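Side-chain contacts in inositol 2-dehydrogenase/D-chiro-inositol 3-dehydrogenase (Lactobacillus casei, PDB 4MIY), which catalyses the NAD-dependent oxidation of myo-inositol and D-chiro-inositol to the corresponding keto-inositols: residues V3-I8 with E288-V293; D19-T22 with G27-V30; T190-T195 with A311-A316. All coordinates share one frame; numbering follows the deposited sequence.

How the interactions relate
Interactions 1 and 2 touch, with centres 8 Å apart. They share the parallel sheet of the Rossmann fold, where strands 3-8 and 28-34 are neighbours: the amide N of V5 lies 2.9 Å from O of E29, a probable hydrogen bond. L21 of interaction 2 also touches V5 and I290 of interaction 1, so helices 12-24 and 279-294 meet over the same strand. NAD is reached directly at I8, the end of segment 3-8, whereas the side chain of L21 stays about 13 Å from it. Interaction 3 belongs to the C-terminal alpha/beta domain, its centre 32 Å from that of interaction 1, although helices 279-294 and 304-323 follow each other in the chain.

Interaction 1: residues V3-I8 with E288-V293; sequences VKVGVI and EFIDEV. Unlike the reference sequence in segment 288-293: E292 (reference Gln).
Strand 3-8 and the 288-293 segment of helix 279-294 run at 123° to each other, their axes no nearer than 9.3 Å, and V3 and I290 bring their CA atoms closest. V3 carries the contact with both methyls. CG1, placed anti to the backbone N (chi1 176°), is nearest CG1 of V293 at 3.8 Å, the two side chains crossing at about a right angle. CG2, anti to the carbonyl carbon, lies 3.9 Å from CG2 of I290 and also rests on the backbone O of that residue. I290 reaches on along the strand: its CD1 touches CG1 of V3 and, at 4.2 Å, CG2 of V5. Trimming this valine to an alanine removes both methyls and is likely to leave CG1 of V293 and CG2 of I290 without their partners on the strand. No hydrogen bond joins the two segments; all four touching residues are buried, and their side-chain contacts are apolar. The contact ties helix 279-294, from the C-terminal alpha/beta part of the chain, to strand 3-8, first in the chain and flanked in the parallel sheet by strands 28-34 and 69-72. Around it, L21 of helix 12-24 packs on both V5 and I290, A28 lies against I290, and F71 against V5.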
ATOM      1  N   VAL A   3     -18.468 -34.031 -20.413  1.00 20.52           N
ATOM      2  CA  VAL A   3     -19.519 -33.169 -20.910  1.00 20.38           C
ATOM      3  C   VAL A   3     -19.236 -32.813 -22.359  1.00 19.32           C
ATOM      4  O   VAL A   3     -18.250 -32.215 -22.644  1.00 20.39           O
ATOM      5  CB  VAL A   3     -19.621 -31.873 -20.116  1.00 19.89           C
ATOM      6  CG1 VAL A   3     -20.622 -30.997 -20.707  1.00 20.66           C
ATOM      7  CG2 VAL A   3     -20.007 -32.157 -18.681  1.00 20.77           C
ATOM      8  N   LYS A   4     -20.129 -33.218 -23.253  0.83 17.32           N
ATOM      9  CA  LYS A   4     -19.951 -32.992 -24.680  0.83 17.57           C
ATOM     10  C   LYS A   4     -20.589 -31.687 -25.101  0.83 17.80           C
ATOM     11  O   LYS A   4     -21.749 -31.464 -24.917  0.83 16.12           O
ATOM     12  CB  LYS A   4     -20.551 -34.152 -25.463  0.83 20.09           C
ATOM     13  CG  LYS A   4     -19.881 -35.451 -25.193  0.83 21.98           C
ATOM     14  CD  LYS A   4     -20.256 -36.484 -26.188  0.83 30.30           C
ATOM     15  CE  LYS A   4     -19.299 -37.593 -26.175  0.83 31.39           C
ATOM     16  NZ  LYS A   4     -19.950 -38.636 -26.987  0.83 38.21           N
ATOM     17  N   VAL A   5     -19.762 -30.833 -25.673  1.00 19.69           N
ATOM     18  CA  VAL A   5     -20.118 -29.455 -25.898  1.00 19.90           C
ATOM     19  C   VAL A   5     -20.155 -29.109 -27.390  1.00 18.98           C
ATOM     20  O   VAL A   5     -19.306 -29.505 -28.127  1.00 20.28           O
ATOM     21  CB  VAL A   5     -19.114 -28.529 -25.166  1.00 18.43           C
ATOM     22  CG1 VAL A   5     -19.361 -27.097 -25.458  1.00 20.30           C
ATOM     23  CG2 VAL A   5     -19.199 -28.758 -23.687  1.00 20.72           C
ATOM     24  N   GLY A   6     -21.177 -28.359 -27.765  1.00 19.74           N
ATOM     25  CA  GLY A   6     -21.184 -27.650 -29.010  1.00 20.82           C
ATOM     26  C   GLY A   6     -21.007 -26.137 -28.844  1.00 19.68           C
ATOM     27  O   GLY A   6     -21.533 -25.559 -27.960  1.00 22.99           O
ATOM     28  N   VAL A   7     -20.271 -25.537 -29.758  1.00 21.94           N
ATOM     29  CA  VAL A   7     -20.022 -24.103 -29.758  1.00 20.32           C
ATOM     30  C   VAL A   7     -20.554 -23.432 -31.019  1.00 21.46           C
ATOM     31  O   VAL A   7     -20.205 -23.790 -32.084  1.00 24.60           O
ATOM     32  CB  VAL A   7     -18.552 -23.785 -29.663  1.00 21.19           C
ATOM     33  CG1 VAL A   7     -18.338 -22.294 -29.503  1.00 19.38           C
ATOM     34  CG2 VAL A   7     -17.877 -24.546 -28.551  1.00 24.12           C
ATOM     35  N   ILE A   8     -21.390 -22.447 -30.816  1.00 22.34           N
ATOM     36  CA  ILE A   8     -22.021 -21.692 -31.856  1.00 24.17           C
ATOM     37  C   ILE A   8     -21.426 -20.296 -31.866  1.00 22.91           C
ATOM     38  O   ILE A   8     -21.739 -19.470 -31.034  1.00 24.74           O
ATOM     39  CB  ILE A   8     -23.500 -21.603 -31.601  1.00 21.64           C
ATOM     40  CG1 ILE A   8     -24.089 -22.996 -31.481  1.00 23.72           C
ATOM     41  CG2 ILE A   8     -24.201 -20.797 -32.699  1.00 26.72           C
ATOM     42  CD1 ILE A   8     -25.392 -22.973 -30.891  1.00 27.51           C
ATOM     43  N   GLU A 288     -17.405 -24.093 -13.480  1.00 13.66           N
ATOM     44  CA  GLU A 288     -18.597 -24.314 -12.693  1.00 15.39           C
ATOM     45  C   GLU A 288     -19.780 -24.794 -13.569  1.00 16.75           C
ATOM     46  O   GLU A 288     -20.485 -25.696 -13.204  1.00 17.02           O
ATOM     47  CB  GLU A 288     -19.000 -23.060 -11.944  1.00 15.51           C
ATOM     48  CG  GLU A 288     -20.140 -23.264 -10.981  1.00 18.34           C
ATOM     49  CD  GLU A 288     -20.650 -21.981 -10.415  1.00 18.25           C
ATOM     50  OE1 GLU A 288     -21.373 -21.291 -11.103  1.00 20.45           O
ATOM     51  OE2 GLU A 288     -20.298 -21.671  -9.298  1.00 22.60           O
ATOM     52  N   PHE A 289     -19.950 -24.200 -14.729  1.00 14.56           N
ATOM     53  CA  PHE A 289     -20.998 -24.605 -15.642  1.00 15.28           C
ATOM     54  C   PHE A 289     -20.812 -26.079 -16.026  1.00 15.16           C
ATOM     55  O   PHE A 289     -21.711 -26.854 -15.931  1.00 16.10           O
ATOM     56  CB  PHE A 289     -21.011 -23.690 -16.868  1.00 16.19           C
ATOM     57  CG  PHE A 289     -22.018 -24.089 -17.919  1.00 15.72           C
ATOM     58  CD1 PHE A 289     -23.337 -23.789 -17.780  1.00 17.69           C
ATOM     59  CD2 PHE A 289     -21.635 -24.784 -19.014  1.00 17.46           C
ATOM     60  CE1 PHE A 289     -24.247 -24.189 -18.731  1.00 17.36           C
ATOM     61  CE2 PHE A 289     -22.545 -25.157 -19.949  1.00 16.61           C
ATOM     62  CZ  PHE A 289     -23.829 -24.867 -19.796  1.00 17.69           C
ATOM     63  N   ILE A 290     -19.623 -26.435 -16.444  1.00 14.94           N
ATOM     64  CA  ILE A 290     -19.330 -27.801 -16.789  1.00 16.93           C
ATOM     65  C   ILE A 290     -19.587 -28.774 -15.625  1.00 16.66           C
ATOM     66  O   ILE A 290     -20.177 -29.794 -15.821  1.00 16.38           O
ATOM     67  CB  ILE A 290     -17.884 -27.946 -17.282  1.00 19.60           C
ATOM     68  CG1 ILE A 290     -17.671 -27.227 -18.620  1.00 18.22           C
ATOM     69  CG2 ILE A 290     -17.478 -29.411 -17.391  1.00 19.05           C
ATOM     70  CD1 ILE A 290     -18.618 -27.633 -19.710  1.00 20.54           C
ATOM     71  N   ASP A 291     -19.151 -28.430 -14.428  1.00 16.91           N
ATOM     72  CA  ASP A 291     -19.381 -29.249 -13.265  1.00 17.49           C
ATOM     73  C   ASP A 291     -20.863 -29.477 -12.967  1.00 18.42           C
ATOM     74  O   ASP A 291     -21.254 -30.521 -12.553  1.00 17.23           O
ATOM     75  CB  ASP A 291     -18.742 -28.629 -12.030  1.00 17.80           C
ATOM     76  CG  ASP A 291     -17.224 -28.657 -12.044  1.00 24.12           C
ATOM     77  OD1 ASP A 291     -16.592 -29.285 -12.878  1.00 25.19           O
ATOM     78  OD2 ASP A 291     -16.660 -28.060 -11.141  1.00 25.40           O
ATOM     79  N   GLU A 292     -21.679 -28.470 -13.177  1.00 14.85           N
ATOM     80  CA  GLU A 292     -23.096 -28.633 -13.013  1.00 14.95           C
ATOM     81  C   GLU A 292     -23.690 -29.560 -14.052  1.00 16.72           C
ATOM     82  O   GLU A 292     -24.474 -30.398 -13.736  1.00 16.18           O
ATOM     83  CB  GLU A 292     -23.805 -27.272 -13.031  1.00 15.36           C
ATOM     84  CG  GLU A 292     -23.537 -26.418 -11.828  1.00 17.38           C
ATOM     85  CD  GLU A 292     -23.942 -27.061 -10.529  1.00 20.67           C
ATOM     86  OE1 GLU A 292     -23.067 -27.318  -9.722  1.00 20.97           O
ATOM     87  OE2 GLU A 292     -25.125 -27.275 -10.313  1.00 21.86           O
ATOM     88  N   VAL A 293     -23.295 -29.391 -15.289  1.00 17.40           N
ATOM     89  CA  VAL A 293     -23.796 -30.208 -16.351  1.00 16.90           C
ATOM     90  C   VAL A 293     -23.417 -31.635 -16.110  1.00 18.25           C
ATOM     91  O   VAL A 293     -24.206 -32.530 -16.278  1.00 18.70           O
ATOM     92  CB  VAL A 293     -23.284 -29.778 -17.728  1.00 16.63           C
ATOM     93  CG1 VAL A 293     -23.839 -30.666 -18.769  1.00 20.60           C
ATOM     94  CG2 VAL A 293     -23.734 -28.380 -18.024  1.00 19.51           C
TER

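Interaction 2: residues D19-T22 with G27-V30; sequences DRLT and GAEV. With SO4 (sulfate ion), chain I.
L21 meets A28 and V30 through two torsions: chi1 of -62° sets its CG anti to the carbonyl carbon, and chi2 of 164° then turns CD1 to V30 and CD2 to A28. V30 answers with CG2, the methyl beside its backbone N, while its CG1 takes the place anti to that nitrogen. This is the second half of a beta-alpha-beta unit of the Rossmann fold, in which helix 12-24 leads from strand 3-8 to strand 28-34. CD1 of L21 lies 4.0 Å from CG2 of V30, with L21 and V30 crossing at about a right angle, and CB of L21 rests on the same methyl. The other branch, CD2, reaches CB of A28. T22 borders this apolar patch, its OG1 lying beside CG2 of V30.

No direct hydrogen bond joins the two segments; two waters bridge them instead. Water 1 donates to O of L21 at 2.7 Å and accepts from N of A28 at 2.9 Å. Water 2 accepts from N of V30 and donates to OG1 of T22, a hydroxyl also hydrogen-bonded to the carbonyl O of I18 one turn back in the helix. L21 also packs on V286 of helix 279-294. In the loop just before strand 28-34 sits a sulfate, probably from the crystallisation liquor, which is also hydrogen-bonded to the backbone N of G27 of a second subunit; here the N-H of G27 gives its hydrogen to sulfate O1 over 2.8 Å, with a bent angle of 142°.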
ATOM      1  N   ASP A  19     -10.633 -23.051 -26.246  1.00 21.08           N
ATOM      2  CA  ASP A  19      -9.363 -23.234 -25.600  1.00 22.19           C
ATOM      3  C   ASP A  19      -9.530 -23.626 -24.116  1.00 21.79           C
ATOM      4  O   ASP A  19      -8.865 -24.487 -23.622  1.00 20.13           O
ATOM      5  CB  ASP A  19      -8.540 -21.949 -25.722  1.00 23.10           C
ATOM      6  CG  ASP A  19      -7.176 -22.097 -25.170  1.00 28.32           C
ATOM      7  OD1 ASP A  19      -6.486 -22.984 -25.618  1.00 29.33           O
ATOM      8  OD2 ASP A  19      -6.815 -21.345 -24.273  1.00 31.10           O
ATOM      9  N   ARG A  20     -10.443 -22.949 -23.452  1.00 20.90           N
ATOM     10  CA  ARG A  20     -10.766 -23.254 -22.073  1.00 19.02           C
ATOM     11  C   ARG A  20     -11.223 -24.692 -21.913  1.00 21.56           C
ATOM     12  O   ARG A  20     -10.717 -25.403 -21.101  1.00 19.15           O
ATOM     13  CB  ARG A  20     -11.813 -22.271 -21.517  1.00 19.00           C
ATOM     14  CG  ARG A  20     -11.189 -21.013 -20.922  1.00 22.72           C
ATOM     15  CD  ARG A  20     -12.137 -20.045 -20.296  1.00 21.44           C
ATOM     16  NE  ARG A  20     -12.773 -19.172 -21.247  1.00 20.08           N
ATOM     17  CZ  ARG A  20     -12.267 -18.037 -21.696  1.00 21.61           C
ATOM     18  NH1 ARG A  20     -11.107 -17.594 -21.294  1.00 23.74           N
ATOM     19  NH2 ARG A  20     -12.954 -17.334 -22.535  1.00 23.25           N
ATOM     20  N   LEU A  21     -12.154 -25.099 -22.749  1.00 19.37           N
ATOM     21  CA  LEU A  21     -12.739 -26.416 -22.656  1.00 19.98           C
ATOM     22  C   LEU A  21     -11.776 -27.504 -23.067  1.00 22.39           C
ATOM     23  O   LEU A  21     -11.863 -28.588 -22.603  1.00 24.33           O
ATOM     24  CB  LEU A  21     -14.007 -26.502 -23.469  1.00 17.39           C
ATOM     25  CG  LEU A  21     -15.092 -25.557 -23.000  1.00 18.02           C
ATOM     26  CD1 LEU A  21     -16.081 -25.434 -24.033  1.00 21.47           C
ATOM     27  CD2 LEU A  21     -15.750 -26.013 -21.746  1.00 19.71           C
ATOM     28  N   THR A  22     -10.828 -27.159 -23.909  1.00 23.10           N
ATOM     29  CA  THR A  22      -9.922 -28.143 -24.490  1.00 23.47           C
ATOM     30  C   THR A  22      -8.617 -28.268 -23.762  1.00 26.16           C
ATOM     31  O   THR A  22      -8.070 -29.335 -23.601  1.00 27.83           O
ATOM     32  CB  THR A  22      -9.631 -27.743 -25.949  1.00 25.83           C
ATOM     33  OG1 THR A  22     -10.874 -27.656 -26.636  1.00 23.54           O
ATOM     34  CG2 THR A  22      -8.762 -28.732 -26.627  1.00 25.21           C
ATOM     35  N   GLY A  27     -13.042 -31.879 -17.713  1.00 18.70           N
ATOM     36  CA  GLY A  27     -14.333 -32.525 -17.761  1.00 18.32           C
ATOM     37  C   GLY A  27     -15.189 -32.279 -18.972  1.00 20.08           C
ATOM     38  O   GLY A  27     -16.313 -32.667 -18.977  1.00 21.34           O
ATOM     39  N   ALA A  28     -14.643 -31.650 -19.998  1.00 18.33           N
ATOM     40  CA  ALA A  28     -15.440 -31.369 -21.175  1.00 18.22           C
ATOM     41  C   ALA A  28     -14.709 -31.691 -22.461  1.00 20.79           C
ATOM     42  O   ALA A  28     -13.518 -31.838 -22.478  1.00 21.95           O
ATOM     43  CB  ALA A  28     -15.835 -29.953 -21.167  1.00 21.47           C
ATOM     44  N   GLU A  29     -15.459 -31.800 -23.541  1.00 21.40           N
ATOM     45  CA  GLU A  29     -14.884 -31.938 -24.888  1.00 23.70           C
ATOM     46  C   GLU A  29     -15.761 -31.247 -25.898  1.00 22.67           C
ATOM     47  O   GLU A  29     -16.945 -31.406 -25.871  1.00 20.97           O
ATOM     48  CB  GLU A  29     -14.744 -33.399 -25.292  1.00 25.60           C
ATOM     49  CG  GLU A  29     -14.263 -33.596 -26.686  1.00 27.39           C
ATOM     50  CD  GLU A  29     -14.242 -35.052 -27.095  1.00 36.35           C
ATOM     51  OE1 GLU A  29     -14.958 -35.831 -26.482  1.00 38.72           O
ATOM     52  OE2 GLU A  29     -13.513 -35.397 -28.034  1.00 40.27           O
ATOM     53  N   VAL A  30     -15.139 -30.466 -26.777  1.00 20.69           N
ATOM     54  CA  VAL A  30     -15.849 -29.819 -27.854  1.00 22.50           C
ATOM     55  C   VAL A  30     -15.951 -30.808 -29.005  1.00 23.90           C
ATOM     56  O   VAL A  30     -14.975 -31.212 -29.550  1.00 25.10           O
ATOM     57  CB  VAL A  30     -15.177 -28.538 -28.345  1.00 18.36           C
ATOM     58  CG1 VAL A  30     -16.043 -27.860 -29.307  1.00 22.23           C
ATOM     59  CG2 VAL A  30     -14.979 -27.603 -27.225  1.00 27.16           C
TER
HETATM   60  S   SO4 I 405      -9.970 -34.064 -18.337  0.54 19.71           S
HETATM   61  O1  SO4 I 405     -11.353 -33.907 -18.508  0.54 20.89           O
HETATM   62  O2  SO4 I 405      -9.545 -33.518 -17.096  0.54 19.75           O
HETATM   63  O3  SO4 I 405      -9.578 -35.403 -18.366  0.54 25.54           O
HETATM   64  O4  SO4 I 405      -9.321 -33.510 -19.443  0.54 25.20           O
HETATM   65  O   HOH W   1     -12.308 -29.978 -20.321  1.00 26.37           O
HETATM   66  O   HOH W   2     -12.440 -30.083 -26.506  1.00 23.58           O

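Interaction 3: residues T190-T195 with A311-A316; sequences TSIQIT and AITAAA
I192 touches the helix with both arms of its side chain. The shorter arm, CG2, presses against CB of A316 at 3.6 Å and also comes up to the backbone carbonyl carbon of that residue. The longer arm ends at CD1, which meets CG2 of T313 at 4.0 Å, the two side chains crossing at about a right angle. One branched residue on the strand thus bears on two positions three apart in the helix, successive points along the same side of it.

The torsions explain this division of labour. In I192, CG1 extends anti to the backbone N (chi1 -167°), and the chain stays extended at the next bond (chi2 163°), carrying CD1 out to the threonine; CG2 is left between the backbone N and the carbonyl carbon, where it faces the alanine. On the helix, a chi1 of -59° puts OG1 of T313 anti to the carbonyl carbon and leaves CG2 anti to the backbone N, the methyl offered to the strand. The hydroxyl is occupied by a hydrogen bond to the carbonyl O of I309, one turn earlier, so the polar branch is satisfied within the helix and the apolar branch makes the contact. The small side chain of A316 lets the isoleucine methyl come close to the helix backbone.

Further out, I192 also packs on L216 of strand 212-218, and A316 touches V327 of the short strand 327-328, outermost of the sheet within this chain. S320, one turn beyond A316, hydrogen-bonds through OG to the backbone N of I194, a polar tie between the same helix and strand. Helix 304-323 therefore lies against the mixed sheet of the C-terminal domain at strand 189-195, with helix 168-185 beside it, where I178 meets T313 and I170 touches both A314 and I194.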
ATOM      1  N   THR A 190     -33.731   0.883  -9.134  1.00 16.84           N
ATOM      2  CA  THR A 190     -34.882   1.740  -9.299  1.00 19.60           C
ATOM      3  C   THR A 190     -34.683   2.840 -10.319  1.00 21.55           C
ATOM      4  O   THR A 190     -35.627   3.430 -10.744  1.00 21.16           O
ATOM      5  CB  THR A 190     -35.312   2.326  -7.998  1.00 19.89           C
ATOM      6  OG1 THR A 190     -34.236   3.018  -7.384  1.00 20.78           O
ATOM      7  CG2 THR A 190     -35.796   1.241  -7.055  1.00 20.26           C
ATOM      8  N   SER A 191     -33.446   3.109 -10.699  1.00 17.84           N
ATOM      9  CA  SER A 191     -33.128   4.149 -11.681  1.00 18.00           C
ATOM     10  C   SER A 191     -31.675   4.115 -12.153  1.00 18.71           C
ATOM     11  O   SER A 191     -30.846   3.573 -11.493  1.00 17.41           O
ATOM     12  CB  SER A 191     -33.445   5.554 -11.181  1.00 20.56           C
ATOM     13  OG  SER A 191     -32.477   6.064 -10.301  1.00 22.12           O
ATOM     14  N   ILE A 192     -31.443   4.682 -13.329  1.00 16.29           N
ATOM     15  CA  ILE A 192     -30.129   4.898 -13.881  1.00 17.16           C
ATOM     16  C   ILE A 192     -30.038   6.246 -14.592  1.00 19.02           C
ATOM     17  O   ILE A 192     -30.959   6.651 -15.228  1.00 18.68           O
ATOM     18  CB  ILE A 192     -29.662   3.747 -14.794  1.00 16.93           C
ATOM     19  CG1 ILE A 192     -28.175   3.840 -15.110  1.00 17.56           C
ATOM     20  CG2 ILE A 192     -30.487   3.674 -16.036  1.00 19.56           C
ATOM     21  CD1 ILE A 192     -27.634   2.567 -15.625  1.00 19.10           C
ATOM     22  N   GLN A 193     -28.916   6.939 -14.411  1.00 18.60           N
ATOM     23  CA  GLN A 193     -28.640   8.219 -15.053  1.00 16.68           C
ATOM     24  C   GLN A 193     -27.214   8.246 -15.552  1.00 18.90           C
ATOM     25  O   GLN A 193     -26.312   7.947 -14.821  1.00 19.68           O
ATOM     26  CB  GLN A 193     -28.891   9.382 -14.103  1.00 18.10           C
ATOM     27  CG  GLN A 193     -28.672  10.736 -14.734  1.00 18.63           C
ATOM     28  CD  GLN A 193     -28.895  11.910 -13.816  1.00 27.37           C
ATOM     29  OE1 GLN A 193     -28.727  11.836 -12.631  1.00 31.83           O
ATOM     30  NE2 GLN A 193     -29.299  13.007 -14.388  1.00 31.15           N
ATOM     31  N   ILE A 194     -27.048   8.544 -16.830  1.00 15.13           N
ATOM     32  CA  ILE A 194     -25.769   8.711 -17.465  1.00 16.95           C
ATOM     33  C   ILE A 194     -25.504  10.186 -17.703  1.00 17.60           C
ATOM     34  O   ILE A 194     -26.287  10.838 -18.305  1.00 21.32           O
ATOM     35  CB  ILE A 194     -25.764   8.058 -18.812  1.00 19.32           C
ATOM     36  CG1 ILE A 194     -26.181   6.603 -18.671  1.00 19.04           C
ATOM     37  CG2 ILE A 194     -24.422   8.143 -19.406  1.00 20.55           C
ATOM     38  CD1 ILE A 194     -25.180   5.740 -17.981  1.00 22.87           C
ATOM     39  N   THR A 195     -24.403  10.693 -17.190  1.00 17.41           N
ATOM     40  CA  THR A 195     -23.997  12.049 -17.443  1.00 16.74           C
ATOM     41  C   THR A 195     -22.613  12.100 -18.096  1.00 18.40           C
ATOM     42  O   THR A 195     -21.819  11.205 -17.947  1.00 17.82           O
ATOM     43  CB  THR A 195     -23.955  12.881 -16.174  1.00 21.46           C
ATOM     44  OG1 THR A 195     -23.208  12.208 -15.202  1.00 22.44           O
ATOM     45  CG2 THR A 195     -25.283  13.121 -15.650  1.00 28.44           C
ATOM     46  N   ALA A 311     -30.455  -6.499 -19.424  1.00 19.48           N
ATOM     47  CA  ALA A 311     -31.058  -5.959 -20.621  1.00 22.41           C
ATOM     48  C   ALA A 311     -31.946  -4.749 -20.380  1.00 21.20           C
ATOM     49  O   ALA A 311     -31.861  -3.797 -21.086  1.00 20.14           O
ATOM     50  CB  ALA A 311     -31.793  -7.030 -21.355  1.00 20.64           C
ATOM     51  N   ILE A 312     -32.759  -4.811 -19.346  1.00 17.38           N
ATOM     52  CA  ILE A 312     -33.635  -3.706 -18.976  1.00 18.56           C
ATOM     53  C   ILE A 312     -32.812  -2.487 -18.568  1.00 21.94           C
ATOM     54  O   ILE A 312     -33.093  -1.377 -18.940  1.00 20.67           O
ATOM     55  CB  ILE A 312     -34.537  -4.123 -17.828  1.00 19.13           C
ATOM     56  CG1 ILE A 312     -35.538  -5.173 -18.296  1.00 25.25           C
ATOM     57  CG2 ILE A 312     -35.261  -2.953 -17.235  1.00 25.60           C
ATOM     58  CD1 ILE A 312     -36.206  -5.824 -17.201  1.00 25.21           C
ATOM     59  N   THR A 313     -31.799  -2.731 -17.762  1.00 18.86           N
ATOM     60  CA  THR A 313     -30.987  -1.667 -17.233  1.00 20.05           C
ATOM     61  C   THR A 313     -30.158  -1.023 -18.338  1.00 16.38           C
ATOM     62  O   THR A 313     -30.020   0.157 -18.393  1.00 17.84           O
ATOM     63  CB  THR A 313     -30.126  -2.203 -16.100  1.00 16.31           C
ATOM     64  OG1 THR A 313     -30.958  -2.733 -15.084  1.00 19.13           O
ATOM     65  CG2 THR A 313     -29.299  -1.117 -15.510  1.00 16.18           C
ATOM     66  N   ALA A 314     -29.640  -1.832 -19.232  1.00 16.01           N
ATOM     67  CA  ALA A 314     -28.876  -1.322 -20.342  1.00 19.46           C
ATOM     68  C   ALA A 314     -29.720  -0.464 -21.269  1.00 19.44           C
ATOM     69  O   ALA A 314     -29.289   0.513 -21.775  1.00 19.30           O
ATOM     70  CB  ALA A 314     -28.243  -2.438 -21.114  1.00 21.35           C
ATOM     71  N   ALA A 315     -30.947  -0.860 -21.449  1.00 23.20           N
ATOM     72  CA  ALA A 315     -31.826  -0.098 -22.287  1.00 21.90           C
ATOM     73  C   ALA A 315     -32.195   1.235 -21.625  1.00 21.71           C
ATOM     74  O   ALA A 315     -32.267   2.232 -22.275  1.00 22.13           O
ATOM     75  CB  ALA A 315     -33.031  -0.912 -22.579  1.00 22.17           C
ATOM     76  N   ALA A 316     -32.413   1.213 -20.320  1.00 18.11           N
ATOM     77  CA  ALA A 316     -32.641   2.436 -19.576  1.00 18.84           C
ATOM     78  C   ALA A 316     -31.433   3.375 -19.685  1.00 20.96           C
ATOM     79  O   ALA A 316     -31.579   4.550 -19.813  1.00 19.80           O
ATOM     80  CB  ALA A 316     -32.983   2.147 -18.158  1.00 17.66           C
TER